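Local coordinates for coelenterazine-binding protein with bound coelenterazine (Renilla muelleri, PDB 2HPS), which binds the luciferin coelenterazine and, when calcium is bound, makes it available for the light-emitting reaction with luciferase and oxygen, at residues E34-E37 with L38-V41; T57-E60 with F61-V64. All coordinates share one frame; numbering follows the deposited sequence. Where two conformers were deposited one is given.

Contact 1 of 2, residues E34-E37 with L38-V41; sequences EDYE and LIAV. With CTZ (c2-hydroxy-coelenterazine), chain B.
Y36 and I39 meet on one side of helix 33-47, the exiting helix of the first EF-hand helix-loop-helix, and together present an aromatic ring and a branched aliphatic chain to the bound c2-hydroxy-coelenterazine. Their apolar contact is light: CD1 of Y36 lies 4.2 Å from CD1 of I39, the two side chains crossing at a slant. Both then reach the same hydroxybenzyl arm of the ligand. CG2 of I39 comes within 3.5 Å of CTZ C10, the methylene that joins ring and core, while CD1 of I39 rests 3.7 Å from the ring atom C16. The isoleucine CG1 stands beside the backbone N (chi1 -66°), and this rotation directs CG2 and CD1 to neighbouring parts of the ligand, a task suited to a beta-branched residue.

Among the polar contacts, the backbone supplies helical hydrogen bonds from L38 N to E34 O and from V41 N to E37 O, each 2.9 Å. The carboxylate of E37 has its partner in R58 of helix 51-68. A tyrosine suits its place because its ring carries a hydroxyl into the pocket, where R19 and Q103 also bond to it. A phenylalanine here would probably leave the ligand hydroxyl, R19 and Q103 without their shared partner. The Y36 OH to CTZ O17 hydrogen bond is short at 2.6 Å, and O17 lies at the edge of the tyrosine ring, in its plane.

Contact 2 of 2, residues T57-E60 with F61-V64; sequences TRQE and FLRV
E60 and R63, one helical turn apart, run side by side and join in a two-pronged salt bridge. From its CB the glutamate chain leaves with CG anti to the backbone N (chi1 -178°), then bends at chi2 (59°) to bring CD within 3.5 Å of R63 NE. At its tip OE1 accepts from R63 NE at 2.9 Å and OE2 from R63 NH2 at 2.8 Å. Both oxygens are met on their syn sides and lie close to the guanidinium plane; the donors come from somewhat off the carboxylate plane, more so at OE1, in keeping with the 35° turn between the two groups. This side-on grip restricts rotation of both charged groups and probably favours their ionised forms; OE2 also has V64 CG2 nearby.

The turn belongs to helix 51-68, the entering helix of the second EF-hand, where F61 N bonds to T57 O. Buried T57 and F61 point the same way: CG2 of the threonine lies 4.2 Å from CE1 of the ring, while its hydroxyl bonds back to K53 O. Phenylalanine suits the inward position, its flat apolar ring reaching the coelenterazine. L62 serves a partly exposed flank, where its aliphatic end can pack against the long polar chains of R58 and Q59. In the R58 conformer described, CD1 of L62 sits over one face of the guanidinium, 3.6 Å from NH1; it also reaches NE2 of Q59 at 3.8 Å. E55 holds both polar ends, through a salt bridge to R58 NH2 in that conformer and a hydrogen bond from Q59 NE2.

Contacts 1 and 2 lie on successive helices, 33-47 and 51-68, with their centres about 9 Å apart, and they touch directly. Toward the coelenterazine the join is mostly apolar: CG2 of I39 packs 3.5 Å from CE2 of F61, and both residues line the pocket. The rings of Y36 and F61 also meet, with their planes about 50° apart, while CG1 of V64 comes within 3.5 Å of Y36 OH. A charged link supplements this packing: in the R58 conformer described, E37 OE1 of contact 1 lies 3.0 Å from R58 NH1 of contact 2 in a salt bridge. The two helices therefore meet through both pocket-lining and charged side chains.

Contact 1 of 2, residues E34-E37 with L38-V41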
loop_
_atom_site.group_PDB
_atom_site.type_symbol
_atom_site.label_atom_id
_atom_site.label_comp_id
_atom_site.label_asym_id
_atom_site.label_seq_id
_atom_site.Cartn_x
_atom_site.Cartn_y
_atom_site.Cartn_z
ATOM N N GLU A 34 15.615 -3.596 2.864
ATOM C CA GLU A 34 15.798 -3.884 1.440
ATOM C C GLU A 34 14.602 -4.587 0.803
ATOM O O GLU A 34 14.359 -4.409 -0.372
ATOM C CB GLU A 34 17.106 -4.628 1.128
ATOM C CG GLU A 34 17.284 -5.941 1.829
ATOM C CD GLU A 34 18.111 -5.803 3.097
ATOM O OE1 GLU A 34 19.080 -6.592 3.237
ATOM O OE2 GLU A 34 17.805 -4.912 3.942
ATOM N N ASP A 35 13.864 -5.379 1.585
ATOM C CA ASP A 35 12.592 -5.961 1.109
ATOM C C ASP A 35 11.613 -4.848 0.693
ATOM O O ASP A 35 10.894 -4.965 -0.311
ATOM C CB ASP A 35 11.941 -6.823 2.201
ATOM C CG ASP A 35 12.766 -8.066 2.569
ATOM O OD1 ASP A 35 13.522 -8.596 1.727
ATOM O OD2 ASP A 35 12.621 -8.530 3.724
ATOM N N TYR A 36 11.586 -3.778 1.478
ATOM C CA TYR A 36 10.737 -2.631 1.169
ATOM C C TYR A 36 11.221 -1.895 -0.095
ATOM O O TYR A 36 10.429 -1.549 -0.978
ATOM C CB TYR A 36 10.633 -1.720 2.401
ATOM C CG TYR A 36 9.305 -0.991 2.510
ATOM C CD1 TYR A 36 8.086 -1.692 2.420
ATOM C CD2 TYR A 36 9.266 0.392 2.736
ATOM C CE1 TYR A 36 6.862 -1.016 2.518
ATOM C CE2 TYR A 36 8.056 1.065 2.844
ATOM C CZ TYR A 36 6.862 0.363 2.728
ATOM O OH TYR A 36 5.675 1.063 2.842
ATOM N N GLU A 37 12.537 -1.702 -0.203
ATOM C CA GLU A 37 13.148 -1.101 -1.392
ATOM C C GLU A 37 12.860 -1.910 -2.648
ATOM O O GLU A 37 12.743 -1.352 -3.721
ATOM C CB GLU A 37 14.668 -0.995 -1.217
ATOM C CG GLU A 37 15.125 -0.082 -0.085
ATOM C CD GLU A 37 16.639 0.037 -0.025
ATOM O OE1 GLU A 37 17.185 0.801 -0.843
ATOM O OE2 GLU A 37 17.274 -0.627 0.833
ATOM N N LEU A 38 12.742 -3.232 -2.512
ATOM C CA LEU A 38 12.422 -4.063 -3.666
ATOM C C LEU A 38 11.098 -3.650 -4.310
ATOM O O LEU A 38 10.972 -3.646 -5.530
ATOM C CB LEU A 38 12.374 -5.542 -3.268
ATOM C CG LEU A 38 11.965 -6.555 -4.352
ATOM C CD1 LEU A 38 12.903 -6.538 -5.550
ATOM C CD2 LEU A 38 11.883 -7.976 -3.731
ATOM N N ILE A 39 10.111 -3.332 -3.475
ATOM C CA ILE A 39 8.823 -2.826 -3.970
ATOM C C ILE A 39 9.017 -1.543 -4.788
ATOM O O ILE A 39 8.515 -1.431 -5.909
ATOM C CB ILE A 39 7.839 -2.614 -2.807
ATOM C CG1 ILE A 39 7.508 -3.974 -2.200
ATOM C CG2 ILE A 39 6.558 -1.883 -3.299
ATOM C CD1 ILE A 39 6.783 -3.916 -0.892
ATOM N N ALA A 40 9.791 -0.594 -4.254
ATOM C CA ALA A 40 10.055 0.641 -4.991
ATOM C C ALA A 40 10.772 0.366 -6.328
ATOM O O ALA A 40 10.488 1.000 -7.341
ATOM C CB ALA A 40 10.843 1.632 -4.111
ATOM N N VAL A 41 11.698 -0.592 -6.335
ATOM C CA VAL A 41 12.373 -0.977 -7.583
ATOM C C VAL A 41 11.392 -1.578 -8.611
ATOM O O VAL A 41 11.460 -1.289 -9.815
ATOM C CB VAL A 41 13.545 -1.958 -7.306
ATOM C CG1 VAL A 41 14.020 -2.627 -8.604
ATOM C CG2 VAL A 41 14.699 -1.220 -6.612
HETATM N N1 CTZ B . 0.718 -2.798 -2.658
HETATM C C2 CTZ B . 1.874 -3.515 -2.655
HETATM C C3 CTZ B . 1.401 -4.897 -2.761
HETATM N N4 CTZ B . 0.073 -4.946 -2.833
HETATM C C5 CTZ B . -0.779 -5.987 -2.933
HETATM C C6 CTZ B . -2.152 -5.727 -2.961
HETATM N N7 CTZ B . -2.625 -4.464 -2.900
HETATM C C8 CTZ B . -1.797 -3.400 -2.812
HETATM C C9 CTZ B . -0.340 -3.667 -2.758
HETATM C C10 CTZ B . 3.277 -2.967 -2.547
HETATM C C11 CTZ B . 3.376 -2.296 -1.200
HETATM C C12 CTZ B . 3.518 -0.911 -1.132
HETATM C C13 CTZ B . 3.597 -0.259 0.093
HETATM C C14 CTZ B . 3.538 -1.025 1.262
HETATM C C15 CTZ B . 3.386 -2.418 1.204
HETATM C C16 CTZ B . 3.304 -3.060 -0.034
HETATM O O17 CTZ B . 3.612 -0.392 2.459
HETATM O O18 CTZ B . 2.143 -5.955 -2.779
HETATM C C19 CTZ B . -3.097 -6.858 -3.101
HETATM C C20 CTZ B . -2.851 -8.098 -2.508
HETATM C C21 CTZ B . -3.756 -9.144 -2.672
HETATM C C22 CTZ B . -4.910 -8.960 -3.447
HETATM C C23 CTZ B . -5.160 -7.737 -4.055
HETATM C C24 CTZ B . -4.251 -6.685 -3.886
HETATM O O25 CTZ B . -5.772 -10.002 -3.594
HETATM C C26 CTZ B . -2.288 -1.967 -2.716
HETATM C C27 CTZ B . -2.526 -1.438 -4.107
HETATM C C28 CTZ B . -1.751 -0.407 -4.635
HETATM C C29 CTZ B . -2.012 0.053 -5.926
HETATM C C30 CTZ B . -3.037 -0.535 -6.684
HETATM C C31 CTZ B . -3.821 -1.557 -6.149
HETATM C C32 CTZ B . -3.566 -2.005 -4.851
#

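Contact 2 of 2, residues T57-E60 with F61-V64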
loop_
_atom_site.group_PDB
_atom_site.type_symbol
_atom_site.label_atom_id
_atom_site.label_comp_id
_atom_site.label_asym_id
_atom_site.label_seq_id
_atom_site.Cartn_x
_atom_site.Cartn_y
_atom_site.Cartn_z
ATOM N N THR A 57 10.899 7.903 -5.614
ATOM C CA THR A 57 10.077 6.758 -5.170
ATOM C C THR A 57 10.824 5.956 -4.102
ATOM O O THR A 57 10.277 5.688 -3.023
ATOM C CB THR A 57 9.676 5.846 -6.348
ATOM O OG1 THR A 57 9.025 6.638 -7.356
ATOM C CG2 THR A 57 8.729 4.713 -5.888
ATOM N N ARG A 58 12.085 5.612 -4.371
ATOM C CA ARG A 58 12.910 4.942 -3.348
ATOM C C ARG A 58 12.999 5.741 -2.031
ATOM O O ARG A 58 12.844 5.186 -0.947
ATOM C CB ARG A 58 14.307 4.618 -3.904
ATOM C CG ARG A 58 14.987 3.422 -3.214
ATOM C CD ARG A 58 16.431 3.199 -3.715
ATOM N NE ARG A 58 17.286 4.373 -3.483
ATOM C CZ ARG A 58 18.098 4.529 -2.441
ATOM N NH1 ARG A 58 18.206 3.573 -1.512
ATOM N NH2 ARG A 58 18.816 5.643 -2.326
ATOM N N GLN A 59 13.257 7.047 -2.124
ATOM C CA GLN A 59 13.391 7.873 -0.941
ATOM C C GLN A 59 12.095 7.912 -0.118
ATOM O O GLN A 59 12.143 7.901 1.111
ATOM C CB GLN A 59 13.852 9.282 -1.327
ATOM C CG GLN A 59 15.330 9.322 -1.738
ATOM C CD GLN A 59 16.277 8.911 -0.613
ATOM O OE1 GLN A 59 16.048 9.224 0.557
ATOM N NE2 GLN A 59 17.348 8.197 -0.967
ATOM N N GLU A 60 10.953 7.909 -0.802
ATOM C CA GLU A 60 9.679 7.941 -0.072
ATOM C C GLU A 60 9.489 6.611 0.644
ATOM O O GLU A 60 9.109 6.584 1.824
ATOM C CB GLU A 60 8.487 8.280 -0.978
ATOM C CG GLU A 60 7.130 8.364 -0.227
ATOM C CD GLU A 60 7.065 9.422 0.906
ATOM O OE1 GLU A 60 7.985 10.272 1.090
ATOM O OE2 GLU A 60 6.061 9.398 1.652
ATOM N N PHE A 61 9.793 5.512 -0.043
ATOM C CA PHE A 61 9.763 4.208 0.630
ATOM C C PHE A 61 10.704 4.121 1.831
ATOM O O PHE A 61 10.357 3.538 2.854
ATOM C CB PHE A 61 9.992 3.057 -0.355
ATOM C CG PHE A 61 8.726 2.599 -1.032
ATOM C CD1 PHE A 61 8.087 3.418 -1.961
ATOM C CD2 PHE A 61 8.164 1.363 -0.713
ATOM C CE1 PHE A 61 6.877 3.002 -2.586
ATOM C CE2 PHE A 61 6.971 0.943 -1.311
ATOM C CZ PHE A 61 6.331 1.759 -2.258
ATOM N N LEU A 62 11.895 4.714 1.722
ATOM C CA LEU A 62 12.817 4.709 2.850
ATOM C C LEU A 62 12.274 5.525 4.011
ATOM O O LEU A 62 12.432 5.146 5.165
ATOM C CB LEU A 62 14.198 5.235 2.431
ATOM C CG LEU A 62 14.991 4.343 1.476
ATOM C CD1 LEU A 62 16.248 5.109 1.049
ATOM C CD2 LEU A 62 15.345 2.987 2.084
ATOM N N ARG A 63 11.623 6.645 3.702
ATOM C CA ARG A 63 11.036 7.501 4.730
ATOM C C ARG A 63 9.981 6.736 5.543
ATOM O O ARG A 63 9.958 6.784 6.782
ATOM C CB ARG A 63 10.430 8.756 4.088
ATOM C CG ARG A 63 10.065 9.843 5.135
ATOM C CD ARG A 63 9.438 11.062 4.432
ATOM N NE ARG A 63 8.081 10.777 3.965
ATOM C CZ ARG A 63 6.999 10.814 4.740
ATOM N NH1 ARG A 63 7.102 11.125 6.029
ATOM N NH2 ARG A 63 5.813 10.518 4.227
ATOM N N VAL A 64 9.110 6.032 4.826
ATOM C CA VAL A 64 8.098 5.163 5.435
ATOM C C VAL A 64 8.766 3.972 6.151
ATOM O O VAL A 64 8.373 3.641 7.262
ATOM C CB VAL A 64 7.024 4.750 4.401
ATOM C CG1 VAL A 64 5.993 3.795 5.007
ATOM C CG2 VAL A 64 6.319 6.005 3.870
#